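Local coordinates for Di-haem cytochrome c peroxidase family protein (Burkholderia thailandensis E264, PDB 6NX0) that carries two covalently bound c-type hemes and probably works as a peroxidase, reaching an unusually stable bis-Fe(IV) state, at residues A215-T227 with V241-G253. Sequence-based numbering, arbitrary orientation.
With NO3 (nitrate ion), chain H.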
loop_
_atom_site.group_PDB
_atom_site.type_symbol
_atom_site.label_atom_id
_atom_site.label_comp_id
_atom_site.label_asym_id
_atom_site.label_seq_id
_atom_site.Cartn_x
_atom_site.Cartn_y
_atom_site.Cartn_z
ATOM N N ALA A 215 -8.713 12.109 20.274
ATOM C CA ALA A 215 -8.048 13.362 20.600
ATOM C C ALA A 215 -6.600 13.151 21.026
ATOM O O ALA A 215 -5.732 13.992 20.757
ATOM C CB ALA A 215 -8.835 14.072 21.708
ATOM N N SER A 216 -6.319 12.040 21.692
ATOM C CA SER A 216 -5.023 11.755 22.265
ATOM C C SER A 216 -5.043 10.318 22.739
ATOM O O SER A 216 -6.111 9.723 22.906
ATOM C CB SER A 216 -4.717 12.661 23.453
ATOM O OG SER A 216 -5.580 12.317 24.529
ATOM N N ALA A 217 -3.852 9.778 22.979
ATOM C CA ALA A 217 -3.769 8.453 23.589
ATOM C C ALA A 217 -4.434 8.430 24.957
ATOM O O ALA A 217 -5.056 7.426 25.331
ATOM C CB ALA A 217 -2.313 8.010 23.700
ATOM N N ALA A 218 -4.314 9.514 25.730
ATOM C CA ALA A 218 -4.949 9.559 27.044
ATOM C C ALA A 218 -6.465 9.472 26.937
ATOM O O ALA A 218 -7.124 8.789 27.745
ATOM C CB ALA A 218 -4.536 10.836 27.771
ATOM N N ALA A 219 -7.049 10.184 25.967
ATOM C CA ALA A 219 -8.489 10.129 25.772
ATOM C C ALA A 219 -8.918 8.745 25.310
ATOM O O ALA A 219 -9.927 8.206 25.782
ATOM C CB ALA A 219 -8.913 11.191 24.750
ATOM N N LEU A 220 -8.180 8.174 24.365
ATOM C CA LEU A 220 -8.557 6.864 23.850
ATOM C C LEU A 220 -8.463 5.815 24.938
ATOM O O LEU A 220 -9.322 4.929 25.032
ATOM C CB LEU A 220 -7.672 6.498 22.665
ATOM C CG LEU A 220 -7.920 5.113 22.049
ATOM C CD1 LEU A 220 -9.366 5.024 21.506
ATOM C CD2 LEU A 220 -6.890 4.784 20.985
ATOM N N MET A 221 -7.422 5.894 25.762
ATOM C CA MET A 221 -7.253 4.945 26.861
ATOM C C MET A 221 -8.450 4.971 27.787
ATOM O O MET A 221 -8.980 3.921 28.171
ATOM C CB MET A 221 -5.978 5.287 27.632
ATOM C CG MET A 221 -5.747 4.504 28.905
ATOM S SD MET A 221 -4.421 5.233 29.871
ATOM C CE MET A 221 -5.260 6.643 30.596
ATOM N N ARG A 222 -8.889 6.174 28.171
ATOM C CA ARG A 222 -10.008 6.302 29.085
ATOM C C ARG A 222 -11.276 5.764 28.462
ATOM O O ARG A 222 -12.063 5.084 29.124
ATOM C CB ARG A 222 -10.206 7.760 29.480
ATOM C CG ARG A 222 -9.177 8.268 30.479
ATOM C CD ARG A 222 -9.270 9.786 30.660
ATOM N NE ARG A 222 -8.510 10.189 31.845
ATOM C CZ ARG A 222 -7.186 10.297 31.888
ATOM N NH1 ARG A 222 -6.447 10.030 30.814
ATOM N NH2 ARG A 222 -6.596 10.678 33.016
ATOM N N LYS A 223 -11.476 6.036 27.175
ATOM C CA LYS A 223 -12.646 5.520 26.488
ATOM C C LYS A 223 -12.638 3.991 26.455
ATOM O O LYS A 223 -13.625 3.340 26.830
ATOM C CB LYS A 223 -12.687 6.106 25.077
ATOM C CG LYS A 223 -13.847 5.567 24.251
ATOM C CD LYS A 223 -14.030 6.349 22.961
ATOM C CE LYS A 223 -12.839 6.276 22.021
ATOM N NZ LYS A 223 -13.178 6.890 20.694
ATOM N N ILE A 224 -11.529 3.394 26.002
ATOM C CA ILE A 224 -11.461 1.940 25.879
ATOM C C ILE A 224 -11.574 1.292 27.251
ATOM O O ILE A 224 -12.173 0.213 27.411
ATOM C CB ILE A 224 -10.154 1.533 25.187
ATOM C CG1 ILE A 224 -10.144 1.959 23.719
ATOM C CG2 ILE A 224 -9.922 0.028 25.348
ATOM C CD1 ILE A 224 -8.854 1.597 22.995
ATOM N N GLY A 225 -10.993 1.939 28.270
ATOM C CA GLY A 225 -10.950 1.339 29.599
ATOM C C GLY A 225 -12.312 1.101 30.207
ATOM O O GLY A 225 -12.427 0.282 31.125
ATOM N N ARG A 226 -13.348 1.779 29.709
ATOM C CA ARG A 226 -14.710 1.651 30.205
ATOM C C ARG A 226 -15.503 0.596 29.454
ATOM O O ARG A 226 -16.702 0.444 29.717
ATOM C CB ARG A 226 -15.450 2.993 30.109
ATOM C CG ARG A 226 -14.866 4.122 30.951
ATOM C CD ARG A 226 -15.574 5.464 30.665
ATOM N NE ARG A 226 -14.868 6.597 31.281
ATOM C CZ ARG A 226 -14.300 7.615 30.624
ATOM N NH1 ARG A 226 -13.681 8.574 31.312
ATOM N NH2 ARG A 226 -14.344 7.701 29.292
ATOM N N THR A 227 -14.863 -0.148 28.559
ATOM C CA THR A 227 -15.567 -1.050 27.651
ATOM C C THR A 227 -15.077 -2.484 27.829
ATOM O O THR A 227 -14.060 -2.776 28.479
ATOM C CB THR A 227 -15.388 -0.627 26.175
ATOM O OG1 THR A 227 -14.062 -0.953 25.721
ATOM C CG2 THR A 227 -15.693 0.839 25.973
ATOM N N VAL A 241 -2.980 -1.095 31.400
ATOM C CA VAL A 241 -3.445 -0.604 30.104
ATOM C C VAL A 241 -4.459 0.520 30.266
ATOM O O VAL A 241 -4.639 1.315 29.340
ATOM C CB VAL A 241 -4.053 -1.719 29.226
ATOM C CG1 VAL A 241 -3.047 -2.790 28.926
ATOM C CG2 VAL A 241 -5.322 -2.279 29.862
ATOM N N ARG A 242 -5.161 0.591 31.400
ATOM C CA ARG A 242 -6.136 1.646 31.646
ATOM C C ARG A 242 -5.539 2.911 32.236
ATOM O O ARG A 242 -6.267 3.895 32.393
ATOM C CB ARG A 242 -7.221 1.161 32.607
ATOM C CG ARG A 242 -8.138 0.140 32.077
ATOM C CD ARG A 242 -9.375 0.138 32.964
ATOM N NE ARG A 242 -10.317 -0.897 32.557
ATOM C CZ ARG A 242 -10.208 -2.166 32.914
ATOM N NH1 ARG A 242 -9.202 -2.558 33.678
ATOM N NH2 ARG A 242 -11.114 -3.044 32.523
ATOM N N ARG A 243 -4.258 2.904 32.600
ATOM C CA ARG A 243 -3.651 4.023 33.303
ATOM C C ARG A 243 -2.415 4.586 32.623
ATOM O O ARG A 243 -1.982 5.684 32.992
ATOM C CB ARG A 243 -3.267 3.616 34.740
ATOM C CG ARG A 243 -4.437 3.155 35.595
ATOM C CD ARG A 243 -5.358 4.308 35.976
ATOM N NE ARG A 243 -4.663 5.313 36.779
ATOM C CZ ARG A 243 -4.476 5.248 38.099
ATOM N NH1 ARG A 243 -3.820 6.220 38.711
ATOM N NH2 ARG A 243 -4.938 4.227 38.812
ATOM N N ASP A 244 -1.848 3.895 31.645
ATOM C CA ASP A 244 -0.642 4.323 30.935
ATOM C C ASP A 244 -1.017 4.475 29.472
ATOM O O ASP A 244 -1.161 3.462 28.764
ATOM C CB ASP A 244 0.453 3.276 31.130
ATOM C CG ASP A 244 1.764 3.620 30.456
ATOM O OD1 ASP A 244 1.780 4.413 29.500
ATOM O OD2 ASP A 244 2.799 3.043 30.887
ATOM N N PRO A 245 -1.204 5.707 28.963
ATOM C CA PRO A 245 -1.695 5.842 27.582
ATOM C C PRO A 245 -0.802 5.166 26.561
ATOM O O PRO A 245 -1.301 4.589 25.587
ATOM C CB PRO A 245 -1.746 7.359 27.380
ATOM C CG PRO A 245 -1.879 7.940 28.777
ATOM C CD PRO A 245 -1.137 7.000 29.668
ATOM N N GLU A 246 0.521 5.247 26.724
ATOM C CA GLU A 246 1.401 4.672 25.713
ATOM C C GLU A 246 1.397 3.149 25.775
ATOM O O GLU A 246 1.505 2.496 24.735
ATOM C CB GLU A 246 2.823 5.238 25.863
ATOM C CG GLU A 246 2.925 6.723 25.476
ATOM C CD GLU A 246 2.373 7.015 24.086
ATOM O OE1 GLU A 246 1.532 7.929 23.946
ATOM O OE2 GLU A 246 2.768 6.307 23.141
ATOM N N ARG A 247 1.213 2.569 26.958
ATOM C CA ARG A 247 1.054 1.122 27.058
ATOM C C ARG A 247 -0.211 0.664 26.326
ATOM O O ARG A 247 -0.200 -0.343 25.595
ATOM C CB ARG A 247 1.023 0.734 28.536
ATOM C CG ARG A 247 0.712 -0.706 28.843
ATOM C CD ARG A 247 1.811 -1.636 28.453
ATOM N NE ARG A 247 1.511 -2.988 28.916
ATOM C CZ ARG A 247 2.086 -4.083 28.441
ATOM N NH1 ARG A 247 3.003 -4.002 27.480
ATOM N NH2 ARG A 247 1.723 -5.269 28.918
ATOM N N MET A 248 -1.306 1.395 26.491
ATOM C CA MET A 248 -2.525 1.054 25.758
ATOM C C MET A 248 -2.262 1.023 24.259
ATOM O O MET A 248 -2.656 0.078 23.565
ATOM C CB MET A 248 -3.644 2.040 26.096
ATOM C CG MET A 248 -4.956 1.846 25.292
ATOM S SD MET A 248 -5.719 0.214 25.467
ATOM C CE MET A 248 -6.706 0.481 26.936
ATOM N N VAL A 249 -1.607 2.055 23.731
ATOM C CA VAL A 249 -1.359 2.091 22.289
ATOM C C VAL A 249 -0.456 0.936 21.879
ATOM O O VAL A 249 -0.668 0.293 20.839
ATOM C CB VAL A 249 -0.763 3.458 21.881
ATOM C CG1 VAL A 249 -0.365 3.457 20.399
ATOM C CG2 VAL A 249 -1.745 4.565 22.158
ATOM N N ARG A 250 0.559 0.638 22.689
ATOM C CA ARG A 250 1.474 -0.433 22.342
ATOM C C ARG A 250 0.761 -1.775 22.291
ATOM O O ARG A 250 1.013 -2.571 21.390
ATOM C CB ARG A 250 2.644 -0.497 23.321
ATOM C CG ARG A 250 3.670 0.617 23.072
ATOM C CD ARG A 250 4.995 0.331 23.760
ATOM N NE ARG A 250 4.823 0.092 25.188
ATOM C CZ ARG A 250 4.806 1.043 26.117
ATOM N NH1 ARG A 250 4.953 2.318 25.783
ATOM N NH2 ARG A 250 4.633 0.714 27.390
ATOM N N VAL A 251 -0.133 -2.051 23.238
ATOM C CA VAL A 251 -0.728 -3.387 23.233
ATOM C C VAL A 251 -1.829 -3.489 22.182
ATOM O O VAL A 251 -2.055 -4.576 21.643
ATOM C CB VAL A 251 -1.218 -3.805 24.632
ATOM C CG1 VAL A 251 -0.066 -3.745 25.620
ATOM C CG2 VAL A 251 -2.398 -2.990 25.084
ATOM N N LEU A 252 -2.499 -2.381 21.838
ATOM C CA LEU A 252 -3.364 -2.371 20.654
ATOM C C LEU A 252 -2.569 -2.775 19.425
ATOM O O LEU A 252 -3.020 -3.589 18.611
ATOM C CB LEU A 252 -3.974 -0.982 20.448
ATOM C CG LEU A 252 -5.082 -0.527 21.408
ATOM C CD1 LEU A 252 -5.480 0.937 21.170
ATOM C CD2 LEU A 252 -6.269 -1.443 21.281
ATOM N N GLY A 253 -1.357 -2.230 19.301
ATOM C CA GLY A 253 -0.486 -2.593 18.198
ATOM C C GLY A 253 -0.036 -4.042 18.202
ATOM O O GLY A 253 0.025 -4.672 17.144
HETATM N N NO3 H . -11.205 10.008 22.322
HETATM O O1 NO3 H . -10.271 9.209 22.134
HETATM O O2 NO3 H . -11.122 11.233 21.916
HETATM O O3 NO3 H . -12.204 9.571 22.966
HETATM O O HOH W 1 -13.821 -2.509 31.293
#
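Met221, which has the most surface buried here, reaches from helix 217-225 into the turn that leads to helix 245-253. With CG anti to the backbone N (chi1 173°), its chain runs straight out to the sulfur and bends only at chi3. SD thus lies against the backbone of the turn, 3.4 Å from Asp244 N, while CE packs on Arg242 O. Met221 CG touches Val241 O, a buried carbonyl with no hydrogen-bond partner.

Arg242 approaches the C-terminal end of helix 217-225. Its chain, extended from CG to NE, passes alongside Gly225, and NE donates to Gly225 O at 2.8 Å, nearly straight (165°), on a lone pair and within the guanidinium plane. A water accepts from Arg242 NH2 and donates to Gly225 O and Thr227 O. Beside Gly225, Ile224 CG2 meets Met248 CE, and Ile224 CD1 meets Leu252 CD1 tip to tip at 3.9 Å. The side chain of Leu252 is about 7 Å from a heme c.

At the N-terminal end of helix 217-225, Pro245 sets CB 3.8 Å from Ala217 CB.

The helices cross at 72°, their axes 8.6 Å apart, a steep packing on the periphery of the cytochrome c-like di-heme peroxidase fold, with helix 228-237 linking them.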